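Local coordinates for protein glutamate receptor 1 (Adineta vaga, PDB 4IO2) that binds glutamate through the ligand-binding domain described here and probably works, as the full-length protein, as a ligand-gated ion channel of the membrane, at residues P19-A24 against G39-L44; A97-I102 against F207-P212; S106-M111 against L195-E200. All coordinates share one frame; numbering follows the deposited sequence. Where two conformers were deposited one is given.

Overall arrangement
The chain is a ligand-binding domain with the two-lobed, clamshell-like architecture of the periplasmic binding protein family, and glutamate sits between the lobes. Contact 1 closes first along the chain; 97-102 and 106-111 follow, then 195-200 and 207-212, so contact 3 forms within the loop bracketed by contact 2. Contacts 1 and 2 lie in the same lobe, their centres about 17 Å apart, and touch where Phe-20 packs on Phe-207. Contact 3 belongs to the other lobe, its centre about 25 Å from that of contact 2. Strands 103-112 and 200-211, neighbours in one antiparallel sheet, link these two regions past the ligand, so the three contacts sample both lobes, with Phe-207 of contact 2 touching the ligand.

Contact 1. Residues P19-A24 against G39-L44; sequences PFTIVA and GYVLDL
Phe-20 O is held by one proper hydrogen bond, from Val-41 N at 2.8 Å, which arrives in the carbonyl plane on a lone pair; Gly-39 CA adds a CH...O contact to the same oxygen. Tyr-40 N turns instead to Pro-19 O, at 3.1 Å and nearly straight. Gly-39 sits at the N-cap of helix 40-52, and a CB there would run into both carbonyl oxygens and, at these backbone angles, into that of the preceding residue. The rings of Phe-20 and Tyr-40 lie alongside each other as an edge-to-face pair, planes at 76°: the CD1-CE1 edge of Phe-20 meets one face of the tyrosine, with Phe-20 CD1 3.6 Å from Tyr-40 CD1. Thr-21 OG1, anti to its own carbonyl carbon, crosses obliquely onto Val-41 CB at 3.3 Å. Phe-242 gives Phe-20 a second edge-to-face partner, and Asp-85, a glutamate-binding residue, touches the same ring, which makes Phe-20 a second-shell residue of the site. Two consecutive carbonyls of the segment leading into strand 22-25 thus receive the first two amides of a helix, and the partial positive charge of that helix end would probably polarise both and strengthen the bonds.

Contact 2. Residues A97-I102 against F207-P212; sequences AFSNSI and FGIVTP
The two segments run antiparallel, their end-to-end directions 148° apart, with Ala-97 and Thr-211 as a hydrogen-bonded pair and Phe-98 and Val-210 as the non-hydrogen-bonded pair beside it. Ala-97 N gives to Thr-211 O and Thr-211 N returns a nearly straight bond (174°) to Ala-97 O, though both donors stand above the carbonyl planes. At Ser-99 the pattern changes. Its N still reaches Ile-209 O at 2.8 Å, but the return bond from Ile-209 N goes to the hydroxyl, Ser-99 OG, at 2.9 Å. That oxygen sits between its own backbone N and carbonyl carbon (chi1 75°) and donates a hydrogen bond to Asn-100 O, 2.8 Å from OG. Farther along, Ile-102 N bonds in plane to Phe-207 O. Phe-98 lies alongside Val-210, its CE2 3.8 Å from Val-210 CG2, while Gly-208 O comes to the ring edge; a CB on Gly-208 would crowd Phe-98 CB and Ser-99 O. Ile-102 crosses Phe-207 and Ile-209 at about right angles, laying CG1 on Phe-207 CB (3.9 Å). Phe-207 belongs to the glutamate pocket and lies against the bound ligand, so this contact holds a pocket residue by its backbone carbonyl. Helix 218-230 covers Ser-99 and Ile-209 through Ile-225, strand 81-82 packs on Val-210 and Thr-211, and Asn-100 meets Val-88 of the second subunit.

Contact 3. Residues S106-M111 against L195-E200; sequences SMRILM and LTLVGE
Val-198 CG1 is the apolar hub on one face of the strand pair 106-111 and 195-198, with Met-111 SD 3.6 Å away and Ile-109 CG2 at 3.8 Å. Met-111 reaches it because CG takes the crowded position between N and carbonyl carbon (chi1 67°) and the chain then runs extended, crossing Val-198 at about a right angle after passing alongside Thr-196. On the other face Leu-110 CD1 meets Leu-197 CD2 at 3.8 Å, under helices 162-170 and 181-190. The strands are antiparallel neighbours in the sheet of the second lobe of the clamshell, with helices packed against it. Met-111 and Thr-196 exchange two backbone bonds, both nearly along the C=O axes. Ile-109 and Val-198 share one direct bond, Val-198 N to Ile-109 O; on their other side a water intervenes, accepting from Ile-109 N and donating to Val-198 O at 2.6 Å. This water also accepts from Arg-108 NE and donates to Glu-200 O, making four bonds. Arg-108, bent at chi2 and chi3, lays its guanidinium face over Leu-197 CB, which stands 3.6 Å above the centre of the plane. Arg-108 NH2 also makes a weak hydrogen bond to Gly-199 O, 2.8 Å long but bent to 123°, where the backbone turns away from strand 195-198. An alanine here, without the guanidinium, would probably uncover Leu-197 CB and loosen the water and the Gly-199 carbonyl.

Contact 1. Residues P19-A24 against G39-L44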
ATOM      1  N   PRO A  19      14.359   2.728  13.773  1.00 11.50           N
ATOM      2  CA  PRO A  19      15.612   2.861  13.017  1.00 12.07           C
ATOM      3  C   PRO A  19      15.410   3.508  11.631  1.00 11.88           C
ATOM      4  O   PRO A  19      16.239   3.316  10.738  1.00 12.98           O
ATOM      5  CB  PRO A  19      16.044   1.407  12.892  1.00 13.51           C
ATOM      6  CG  PRO A  19      14.703   0.736  12.551  1.00 12.15           C
ATOM      7  CD  PRO A  19      13.672   1.476  13.394  1.00 12.59           C
ATOM      8  N   PHE A  20      14.322   4.262  11.456  1.00 11.72           N
ATOM      9  CA  PHE A  20      14.109   5.061  10.252  1.00 11.22           C
ATOM     10  C   PHE A  20      15.096   6.212  10.188  1.00 12.19           C
ATOM     11  O   PHE A  20      15.827   6.352   9.176  1.00 12.97           O
ATOM     12  CB  PHE A  20      12.674   5.580  10.204  1.00 10.63           C
ATOM     13  CG  PHE A  20      11.657   4.563   9.691  1.00 10.54           C
ATOM     14  CD1 PHE A  20      11.706   4.145   8.377  1.00 13.19           C
ATOM     15  CD2 PHE A  20      10.722   3.998  10.532  1.00 10.71           C
ATOM     16  CE1 PHE A  20      10.772   3.220   7.888  1.00 14.28           C
ATOM     17  CE2 PHE A  20       9.784   3.069  10.072  1.00 11.76           C
ATOM     18  CZ  PHE A  20       9.823   2.686   8.750  1.00 13.07           C
ATOM     19  N   THR A  21      15.116   7.043  11.237  1.00 11.70           N
ATOM     20  CA  THR A  21      15.979   8.188  11.330  1.00 11.93           C
ATOM     21  C   THR A  21      16.541   8.193  12.739  1.00 14.09           C
ATOM     22  O   THR A  21      15.835   8.441  13.709  1.00 15.02           O
ATOM     23  CB  THR A  21      15.244   9.523  10.990  1.00 13.37           C
ATOM     24  OG1 THR A  21      14.871   9.467   9.610  1.00 13.62           O
ATOM     25  CG2 THR A  21      16.124  10.734  11.237  1.00 15.31           C
ATOM     26  N   ILE A  22      17.831   7.887  12.810  1.00 14.79           N
ATOM     27  CA  ILE A  22      18.541   7.703  14.063  1.00 15.23           C
ATOM     28  C   ILE A  22      19.468   8.889  14.255  1.00 17.80           C
ATOM     29  O   ILE A  22      20.276   9.177  13.389  1.00 18.86           O
ATOM     30  CB  ILE A  22      19.398   6.441  14.012  1.00 16.47           C
ATOM     31  CG1 ILE A  22      18.523   5.212  13.695  1.00 16.48           C
ATOM     32  CG2 ILE A  22      20.131   6.255  15.345  1.00 19.06           C
ATOM     33  CD1 ILE A  22      19.335   3.973  13.224  1.00 19.01           C
ATOM     34  N   VAL A  23      19.321   9.591  15.373  1.00 17.76           N
ATOM     35  CA  VAL A  23      20.036  10.836  15.639  1.00 18.74           C
ATOM     36  C   VAL A  23      21.113  10.556  16.688  1.00 21.40           C
ATOM     37  O   VAL A  23      20.802  10.075  17.784  1.00 25.43           O
ATOM     38  CB  VAL A  23      19.041  11.917  16.132  1.00 19.42           C
ATOM     39  CG1 VAL A  23      19.765  13.235  16.495  1.00 23.33           C
ATOM     40  CG2 VAL A  23      17.947  12.133  15.087  1.00 20.28           C
ATOM     41  N   ALA A  24      22.364  10.855  16.356  1.00 22.88           N
ATOM     42  CA  ALA A  24      23.471  10.765  17.299  1.00 26.17           C
ATOM     43  C   ALA A  24      24.182  12.104  17.473  1.00 27.14           C
ATOM     44  O   ALA A  24      24.397  12.826  16.507  1.00 27.10           O
ATOM     45  CB  ALA A  24      24.481   9.731  16.796  1.00 27.46           C
ATOM     46  N   GLY A  39      20.104   5.591   9.172  1.00 14.75           N
ATOM     47  CA  GLY A  39      18.905   4.798   9.216  1.00 14.55           C
ATOM     48  C   GLY A  39      18.312   4.541   7.846  1.00 14.18           C
ATOM     49  O   GLY A  39      18.850   4.962   6.812  1.00 14.30           O
ATOM     50  N   TYR A  40      17.203   3.796   7.834  1.00 13.38           N
ATOM     51  CA  TYR A  40      16.477   3.485   6.615  1.00 12.92           C
ATOM     52  C   TYR A  40      16.226   4.742   5.765  1.00 11.97           C
ATOM     53  O   TYR A  40      16.411   4.699   4.552  1.00 12.77           O
ATOM     54  CB  TYR A  40      15.145   2.816   7.017  1.00 11.82           C
ATOM     55  CG  TYR A  40      14.152   2.513   5.918  1.00 12.38           C
ATOM     56  CD1 TYR A  40      13.462   3.524   5.265  1.00 12.74           C
ATOM     57  CD2 TYR A  40      13.899   1.218   5.535  1.00 13.99           C
ATOM     58  CE1 TYR A  40      12.522   3.236   4.318  1.00 14.71           C
ATOM     59  CE2 TYR A  40      12.984   0.925   4.552  1.00 15.45           C
ATOM     60  CZ  TYR A  40      12.292   1.960   3.943  1.00 15.88           C
ATOM     61  OH  TYR A  40      11.363   1.688   2.959  1.00 18.64           O
ATOM     62  N   VAL A  41      15.772   5.822   6.392  1.00 11.08           N
ATOM     63  CA  VAL A  41      15.431   7.027   5.637  1.00 11.68           C
ATOM     64  C   VAL A  41      16.648   7.611   4.958  1.00 11.78           C
ATOM     65  O   VAL A  41      16.575   8.061   3.803  1.00 12.49           O
ATOM     66  CB  VAL A  41      14.768   8.077   6.566  1.00 12.14           C
ATOM     67  CG1 VAL A  41      14.721   9.473   5.981  1.00 13.28           C
ATOM     68  CG2 VAL A  41      13.392   7.562   6.965  1.00 12.34           C
ATOM     69  N   LEU A  42      17.755   7.685   5.668  1.00 12.93           N
ATOM     70  CA  LEU A  42      18.978   8.275   5.102  1.00 14.31           C
ATOM     71  C   LEU A  42      19.481   7.416   3.943  1.00 14.00           C
ATOM     72  O   LEU A  42      19.914   7.935   2.904  1.00 14.90           O
ATOM     73  CB  LEU A  42      20.042   8.415   6.184  1.00 15.79           C
ATOM     74  CG  LEU A  42      19.844   9.567   7.193  1.00 17.48           C
ATOM     75  CD1 LEU A  42      19.894  10.951   6.523  1.00 20.75           C
ATOM     76  CD2 LEU A  42      18.547   9.445   8.024  1.00 19.43           C
ATOM     77  N   ASP A  43      19.384   6.089   4.081  1.00 14.72           N
ATOM     78  CA  ASP A  43      19.793   5.227   2.984  1.00 13.94           C
ATOM     79  C   ASP A  43      18.841   5.386   1.780  1.00 14.36           C
ATOM     80  O   ASP A  43      19.264   5.369   0.607  1.00 15.22           O
ATOM     81  CB  ASP A  43      19.833   3.736   3.392  1.00 14.82           C
ATOM     82  CG  ASP A  43      20.942   3.393   4.337  1.00 16.31           C
ATOM     83  OD1 ASP A  43      21.818   4.232   4.647  1.00 19.50           O
ATOM     84  OD2 ASP A  43      20.984   2.184   4.709  1.00 18.38           O
ATOM     85  N   LEU A  44      17.550   5.500   2.053  1.00 13.07           N
ATOM     86  CA  LEU A  44      16.568   5.698   0.986  1.00 12.54           C
ATOM     87  C   LEU A  44      16.861   7.011   0.218  1.00 13.89           C
ATOM     88  O   LEU A  44      16.807   7.037  -1.017  1.00 14.05           O
ATOM     89  CB  LEU A  44      15.143   5.704   1.575  1.00 12.29           C
ATOM     90  CG  LEU A  44      14.038   6.014   0.575  1.00 13.49           C
ATOM     91  CD1 LEU A  44      14.027   5.044  -0.616  1.00 15.33           C
ATOM     92  CD2 LEU A  44      12.713   6.055   1.275  1.00 14.58           C
TER

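Contact 2. Residues A97-I102 against F207-P212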
ATOM      1  N   ALA A  97       0.164  16.460  -0.704  1.00 12.25           N
ATOM      2  CA  ALA A  97       0.101  15.201  -1.456  1.00 12.00           C
ATOM      3  C   ALA A  97       1.076  14.188  -0.886  1.00 11.33           C
ATOM      4  O   ALA A  97       1.957  14.510  -0.087  1.00 11.87           O
ATOM      5  CB  ALA A  97       0.311  15.424  -2.977  1.00 13.46           C
ATOM      6  N   PHE A  98       0.898  12.931  -1.295  1.00 12.77           N
ATOM      7  CA  PHE A  98       1.820  11.886  -0.909  1.00 12.52           C
ATOM      8  C   PHE A  98       2.276  11.143  -2.137  1.00 12.72           C
ATOM      9  O   PHE A  98       1.502  10.892  -3.055  1.00 15.32           O
ATOM     10  CB  PHE A  98       1.159  10.911   0.059  1.00 12.92           C
ATOM     11  CG  PHE A  98       0.861  11.477   1.415  1.00 12.17           C
ATOM     12  CD1 PHE A  98      -0.358  12.069   1.687  1.00 13.74           C
ATOM     13  CD2 PHE A  98       1.781  11.360   2.438  1.00 12.43           C
ATOM     14  CE1 PHE A  98      -0.655  12.514   2.954  1.00 14.81           C
ATOM     15  CE2 PHE A  98       1.489  11.785   3.693  1.00 13.66           C
ATOM     16  CZ  PHE A  98       0.289  12.390   3.958  1.00 14.23           C
ATOM     17  N   SER A  99       3.526  10.735  -2.124  1.00 12.22           N
ATOM     18  CA  SER A  99       4.056   9.833  -3.122  1.00 12.20           C
ATOM     19  C   SER A  99       3.394   8.469  -3.039  1.00 13.39           C
ATOM     20  O   SER A  99       2.718   8.135  -2.087  1.00 14.97           O
ATOM     21  CB  SER A  99       5.565   9.652  -2.920  1.00 12.37           C
ATOM     22  OG  SER A  99       5.873   8.805  -1.818  1.00 12.40           O
ATOM     23  N   ASN A 100       3.639   7.643  -4.044  0.67 15.10           N
ATOM     24  CA  ASN A 100       3.296   6.240  -3.943  0.67 17.01           C
ATOM     25  C   ASN A 100       3.976   5.713  -2.696  0.67 16.39           C
ATOM     26  O   ASN A 100       5.038   6.192  -2.272  0.67 16.23           O
ATOM     27  CB  ASN A 100       3.750   5.489  -5.201  0.67 20.28           C
ATOM     28  CG  ASN A 100       2.975   5.908  -6.408  0.67 25.39           C
ATOM     29  OD1 ASN A 100       3.518   6.481  -7.337  0.67 27.35           O
ATOM     30  ND2 ASN A 100       1.676   5.643  -6.397  0.67 31.51           N
ATOM     31  N   SER A 101       3.353   4.717  -2.087  1.00 17.12           N
ATOM     32  CA  SER A 101       3.779   4.219  -0.792  0.58 17.55           C
ATOM     33  C   SER A 101       5.201   3.667  -0.806  1.00 15.82           C
ATOM     34  O   SER A 101       5.593   2.963  -1.768  1.00 18.89           O
ATOM     35  CB  SER A 101       2.823   3.099  -0.369  0.58 19.16           C
ATOM     36  OG  SER A 101       3.355   2.252   0.658  0.58 20.58           O
ATOM     37  N   ILE A 102       5.952   3.972   0.258  1.00 14.68           N
ATOM     38  CA  ILE A 102       7.251   3.361   0.513  1.00 15.66           C
ATOM     39  C   ILE A 102       7.170   2.106   1.386  1.00 17.01           C
ATOM     40  O   ILE A 102       8.127   1.321   1.408  1.00 20.58           O
ATOM     41  CB  ILE A 102       8.273   4.369   1.097  1.00 16.18           C
ATOM     42  CG1 ILE A 102       7.826   4.921   2.453  1.00 17.43           C
ATOM     43  CG2 ILE A 102       8.504   5.528   0.061  1.00 17.99           C
ATOM     44  CD1 ILE A 102       8.961   5.785   3.093  1.00 20.71           C
ATOM     45  N   PHE A 207       2.853   4.316   4.424  1.00 10.56           N
ATOM     46  CA  PHE A 207       3.744   5.450   4.589  1.00 10.67           C
ATOM     47  C   PHE A 207       4.028   6.003   3.200  1.00 10.73           C
ATOM     48  O   PHE A 207       4.249   5.235   2.248  1.00 12.41           O
ATOM     49  CB  PHE A 207       5.073   5.066   5.194  1.00 11.89           C
ATOM     50  CG  PHE A 207       5.011   4.558   6.626  1.00  9.94           C
ATOM     51  CD1 PHE A 207       4.044   4.970   7.523  1.00 11.24           C
ATOM     52  CD2 PHE A 207       5.986   3.690   7.089  1.00 12.03           C
ATOM     53  CE1 PHE A 207       4.035   4.497   8.830  1.00 12.61           C
ATOM     54  CE2 PHE A 207       5.990   3.226   8.405  1.00 12.65           C
ATOM     55  CZ  PHE A 207       5.021   3.631   9.274  1.00 12.92           C
ATOM     56  N   GLY A 208       4.029   7.329   3.066  1.00 10.60           N
ATOM     57  CA  GLY A 208       4.331   7.988   1.804  1.00 11.30           C
ATOM     58  C   GLY A 208       5.246   9.148   2.053  1.00 11.26           C
ATOM     59  O   GLY A 208       5.282   9.709   3.153  1.00 12.57           O
ATOM     60  N   ILE A 209       5.951   9.545   0.998  1.00 10.05           N
ATOM     61  CA  ILE A 209       6.735  10.780   1.035  1.00 10.48           C
ATOM     62  C   ILE A 209       5.767  11.961   0.880  1.00 10.35           C
ATOM     63  O   ILE A 209       4.945  11.969  -0.013  1.00 12.08           O
ATOM     64  CB  ILE A 209       7.830  10.771  -0.053  1.00 10.84           C
ATOM     65  CG1 ILE A 209       8.823   9.657   0.288  1.00 12.62           C
ATOM     66  CG2 ILE A 209       8.519  12.136  -0.107  1.00 12.34           C
ATOM     67  CD1 ILE A 209       9.950   9.518  -0.729  1.00 13.80           C
ATOM     68  N   VAL A 210       5.864  12.935   1.770  1.00 11.30           N
ATOM     69  CA  VAL A 210       5.010  14.105   1.729  1.00 10.49           C
ATOM     70  C   VAL A 210       5.557  15.070   0.709  1.00 10.49           C
ATOM     71  O   VAL A 210       6.743  15.372   0.717  1.00 12.22           O
ATOM     72  CB  VAL A 210       4.960  14.803   3.110  1.00 11.31           C
ATOM     73  CG1 VAL A 210       3.967  15.945   3.065  1.00 12.79           C
ATOM     74  CG2 VAL A 210       4.607  13.845   4.221  1.00 13.73           C
ATOM     75  N   THR A 211       4.685  15.593  -0.140  1.00 11.52           N
ATOM     76  CA  THR A 211       5.048  16.598  -1.143  1.00 12.21           C
ATOM     77  C   THR A 211       3.987  17.692  -1.150  1.00 13.12           C
ATOM     78  O   THR A 211       2.886  17.504  -0.665  1.00 13.23           O
ATOM     79  CB  THR A 211       5.181  16.008  -2.573  1.00 14.39           C
ATOM     80  OG1 THR A 211       3.903  15.822  -3.157  1.00 16.62           O
ATOM     81  CG2 THR A 211       5.914  14.688  -2.590  1.00 13.77           C
ATOM     82  N   PRO A 212       4.288  18.810  -1.791  1.00 13.62           N
ATOM     83  CA  PRO A 212       3.229  19.788  -1.978  1.00 14.32           C
ATOM     84  C   PRO A 212       2.104  19.226  -2.831  1.00 14.64           C
ATOM     85  O   PRO A 212       2.370  18.366  -3.671  1.00 15.15           O
ATOM     86  CB  PRO A 212       3.940  20.948  -2.710  1.00 17.63           C
ATOM     87  CG  PRO A 212       5.382  20.785  -2.329  1.00 15.84           C
ATOM     88  CD  PRO A 212       5.594  19.299  -2.267  1.00 15.52           C
TER

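Contact 3. Residues S106-M111 against L195-E200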
ATOM      1  N   SER A 106       0.585  -0.732   9.734  1.00 14.06           N
ATOM      2  CA  SER A 106      -0.589  -0.976  10.569  1.00 14.76           C
ATOM      3  C   SER A 106      -0.121  -0.663  11.996  1.00 12.70           C
ATOM      4  O   SER A 106       1.071  -0.396  12.236  1.00 13.65           O
ATOM      5  CB  SER A 106      -1.078  -2.407  10.453  1.00 17.53           C
ATOM      6  OG  SER A 106      -0.028  -3.282  10.825  1.00 19.81           O
ATOM      7  N   MET A 107      -1.061  -0.618  12.924  1.00 14.42           N
ATOM      8  CA  MET A 107      -0.735  -0.327  14.323  1.00 13.12           C
ATOM      9  C   MET A 107      -0.957  -1.535  15.188  1.00 13.57           C
ATOM     10  O   MET A 107      -1.723  -2.436  14.835  1.00 16.33           O
ATOM     11  CB  MET A 107      -1.528   0.871  14.891  1.00 13.73           C
ATOM     12  CG  MET A 107      -1.255   2.158  14.159  1.00 17.21           C
ATOM     13  SD  MET A 107      -1.988   3.587  14.994  1.00 18.83           S
ATOM     14  CE  MET A 107      -3.679   3.467  14.482  1.00 21.94           C
ATOM     15  N   ARG A 108      -0.226  -1.553  16.304  1.00 14.11           N
ATOM     16  CA  ARG A 108      -0.402  -2.536  17.351  1.00 17.07           C
ATOM     17  C   ARG A 108      -0.590  -1.883  18.682  1.00 16.16           C
ATOM     18  O   ARG A 108      -0.264  -0.731  18.872  1.00 15.18           O
ATOM     19  CB  ARG A 108       0.750  -3.536  17.390  1.00 20.49           C
ATOM     20  CG  ARG A 108       0.741  -4.392  16.084  1.00 26.09           C
ATOM     21  CD  ARG A 108       1.206  -5.771  16.186  1.00 26.03           C
ATOM     22  NE  ARG A 108       0.471  -6.540  17.166  1.00 25.54           N
ATOM     23  CZ  ARG A 108       0.970  -7.646  17.669  1.00 26.30           C
ATOM     24  NH1 ARG A 108       2.200  -8.027  17.278  1.00 26.71           N
ATOM     25  NH2 ARG A 108       0.286  -8.319  18.579  1.00 25.59           N
ATOM     26  N   ILE A 109      -1.199  -2.630  19.598  1.00 16.56           N
ATOM     27  CA  ILE A 109      -1.291  -2.217  20.970  1.00 16.13           C
ATOM     28  C   ILE A 109       0.018  -2.541  21.724  1.00 17.12           C
ATOM     29  O   ILE A 109       0.473  -3.680  21.705  1.00 16.83           O
ATOM     30  CB  ILE A 109      -2.468  -2.907  21.645  1.00 18.01           C
ATOM     31  CG1 ILE A 109      -3.790  -2.550  20.939  1.00 20.58           C
ATOM     32  CG2 ILE A 109      -2.499  -2.521  23.138  1.00 20.84           C
ATOM     33  CD1 ILE A 109      -4.985  -3.428  21.298  1.00 24.00           C
ATOM     34  N   LEU A 110       0.592  -1.514  22.365  1.00 14.57           N
ATOM     35  CA  LEU A 110       1.847  -1.574  23.168  1.00 15.25           C
ATOM     36  C   LEU A 110       1.462  -1.570  24.643  1.00 16.63           C
ATOM     37  O   LEU A 110       0.657  -0.763  25.065  1.00 18.89           O
ATOM     38  CB  LEU A 110       2.716  -0.340  22.855  1.00 14.96           C
ATOM     39  CG  LEU A 110       4.063  -0.233  23.588  1.00 14.71           C
ATOM     40  CD1 LEU A 110       5.005  -1.291  23.143  1.00 15.55           C
ATOM     41  CD2 LEU A 110       4.714   1.168  23.362  1.00 16.31           C
ATOM     42  N   MET A 111       2.146  -2.403  25.429  1.00 17.28           N
ATOM     43  CA  MET A 111       1.817  -2.530  26.855  1.00 19.12           C
ATOM     44  C   MET A 111       2.994  -3.136  27.604  1.00 18.29           C
ATOM     45  O   MET A 111       3.932  -3.637  26.985  1.00 19.42           O
ATOM     46  CB  MET A 111       0.609  -3.451  27.015  1.00 20.89           C
ATOM     47  CG  MET A 111       0.841  -4.929  26.634  1.00 21.02           C
ATOM     48  SD  MET A 111      -0.657  -5.930  26.906  1.00 24.04           S
ATOM     49  CE  MET A 111      -0.018  -7.602  26.905  1.00 24.28           C
ATOM     50  N   LEU A 195       8.569  -4.338  27.527  1.00 18.46           N
ATOM     51  CA  LEU A 195       7.334  -3.904  26.875  1.00 18.56           C
ATOM     52  C   LEU A 195       7.043  -4.935  25.795  1.00 19.66           C
ATOM     53  O   LEU A 195       7.958  -5.617  25.354  1.00 20.78           O
ATOM     54  CB  LEU A 195       7.489  -2.496  26.243  1.00 17.38           C
ATOM     55  CG  LEU A 195       7.722  -1.368  27.236  1.00 19.65           C
ATOM     56  CD1 LEU A 195       7.794  -0.025  26.538  1.00 19.56           C
ATOM     57  CD2 LEU A 195       6.655  -1.290  28.323  1.00 22.47           C
ATOM     58  N   THR A 196       5.794  -5.019  25.347  1.00 18.06           N
ATOM     59  CA  THR A 196       5.378  -6.008  24.351  1.00 19.63           C
ATOM     60  C   THR A 196       4.151  -5.526  23.558  1.00 17.06           C
ATOM     61  O   THR A 196       3.563  -4.486  23.877  1.00 18.02           O
ATOM     62  CB  THR A 196       5.104  -7.385  25.010  1.00 23.27           C
ATOM     63  OG1 THR A 196       5.092  -8.410  23.998  1.00 25.60           O
ATOM     64  CG2 THR A 196       3.796  -7.382  25.811  1.00 23.54           C
ATOM     65  N   LEU A 197       3.782  -6.293  22.531  1.00 17.61           N
ATOM     66  CA  LEU A 197       2.647  -5.987  21.675  1.00 16.89           C
ATOM     67  C   LEU A 197       1.585  -7.035  21.878  1.00 18.60           C
ATOM     68  O   LEU A 197       1.907  -8.180  22.212  1.00 21.37           O
ATOM     69  CB  LEU A 197       3.096  -5.987  20.202  1.00 17.11           C
ATOM     70  CG  LEU A 197       4.377  -5.167  19.927  1.00 18.84           C
ATOM     71  CD1 LEU A 197       4.763  -5.236  18.476  1.00 19.68           C
ATOM     72  CD2 LEU A 197       4.168  -3.729  20.340  1.00 18.99           C
ATOM     73  N   VAL A 198       0.327  -6.669  21.670  1.00 18.28           N
ATOM     74  CA  VAL A 198      -0.795  -7.597  21.826  1.00 22.46           C
ATOM     75  C   VAL A 198      -1.910  -7.296  20.829  1.00 20.53           C
ATOM     76  O   VAL A 198      -2.091  -6.152  20.411  1.00 20.41           O
ATOM     77  CB  VAL A 198      -1.358  -7.577  23.295  1.00 24.48           C
ATOM     78  CG1 VAL A 198      -2.124  -6.272  23.593  1.00 28.01           C
ATOM     79  CG2 VAL A 198      -2.227  -8.834  23.609  1.00 26.98           C
ATOM     80  N   GLY A 199      -2.666  -8.329  20.467  1.00 22.84           N
ATOM     81  CA  GLY A 199      -3.848  -8.147  19.654  1.00 25.24           C
ATOM     82  C   GLY A 199      -3.559  -8.207  18.166  1.00 25.05           C
ATOM     83  O   GLY A 199      -2.416  -8.248  17.716  1.00 22.69           O
ATOM     84  N   GLU A 200      -4.628  -8.182  17.377  1.00 24.05           N
ATOM     85  CA  GLU A 200      -4.477  -8.113  15.934  1.00 24.09           C
ATOM     86  C   GLU A 200      -4.007  -6.735  15.526  1.00 21.66           C
ATOM     87  O   GLU A 200      -4.234  -5.736  16.198  1.00 21.31           O
ATOM     88  CB  GLU A 200      -5.809  -8.408  15.258  1.00 29.64           C
ATOM     89  CG  GLU A 200      -6.377  -9.786  15.567  1.00 37.33           C
ATOM     90  CD  GLU A 200      -7.769  -9.947  15.014  1.00 46.87           C
ATOM     91  OE1 GLU A 200      -8.126  -9.171  14.094  1.00 50.61           O
ATOM     92  OE2 GLU A 200      -8.507 -10.838  15.506  1.00 51.83           O
TER
HETATM   93  O   HOH W   1      -2.285  -5.092  18.021  1.00 22.58           O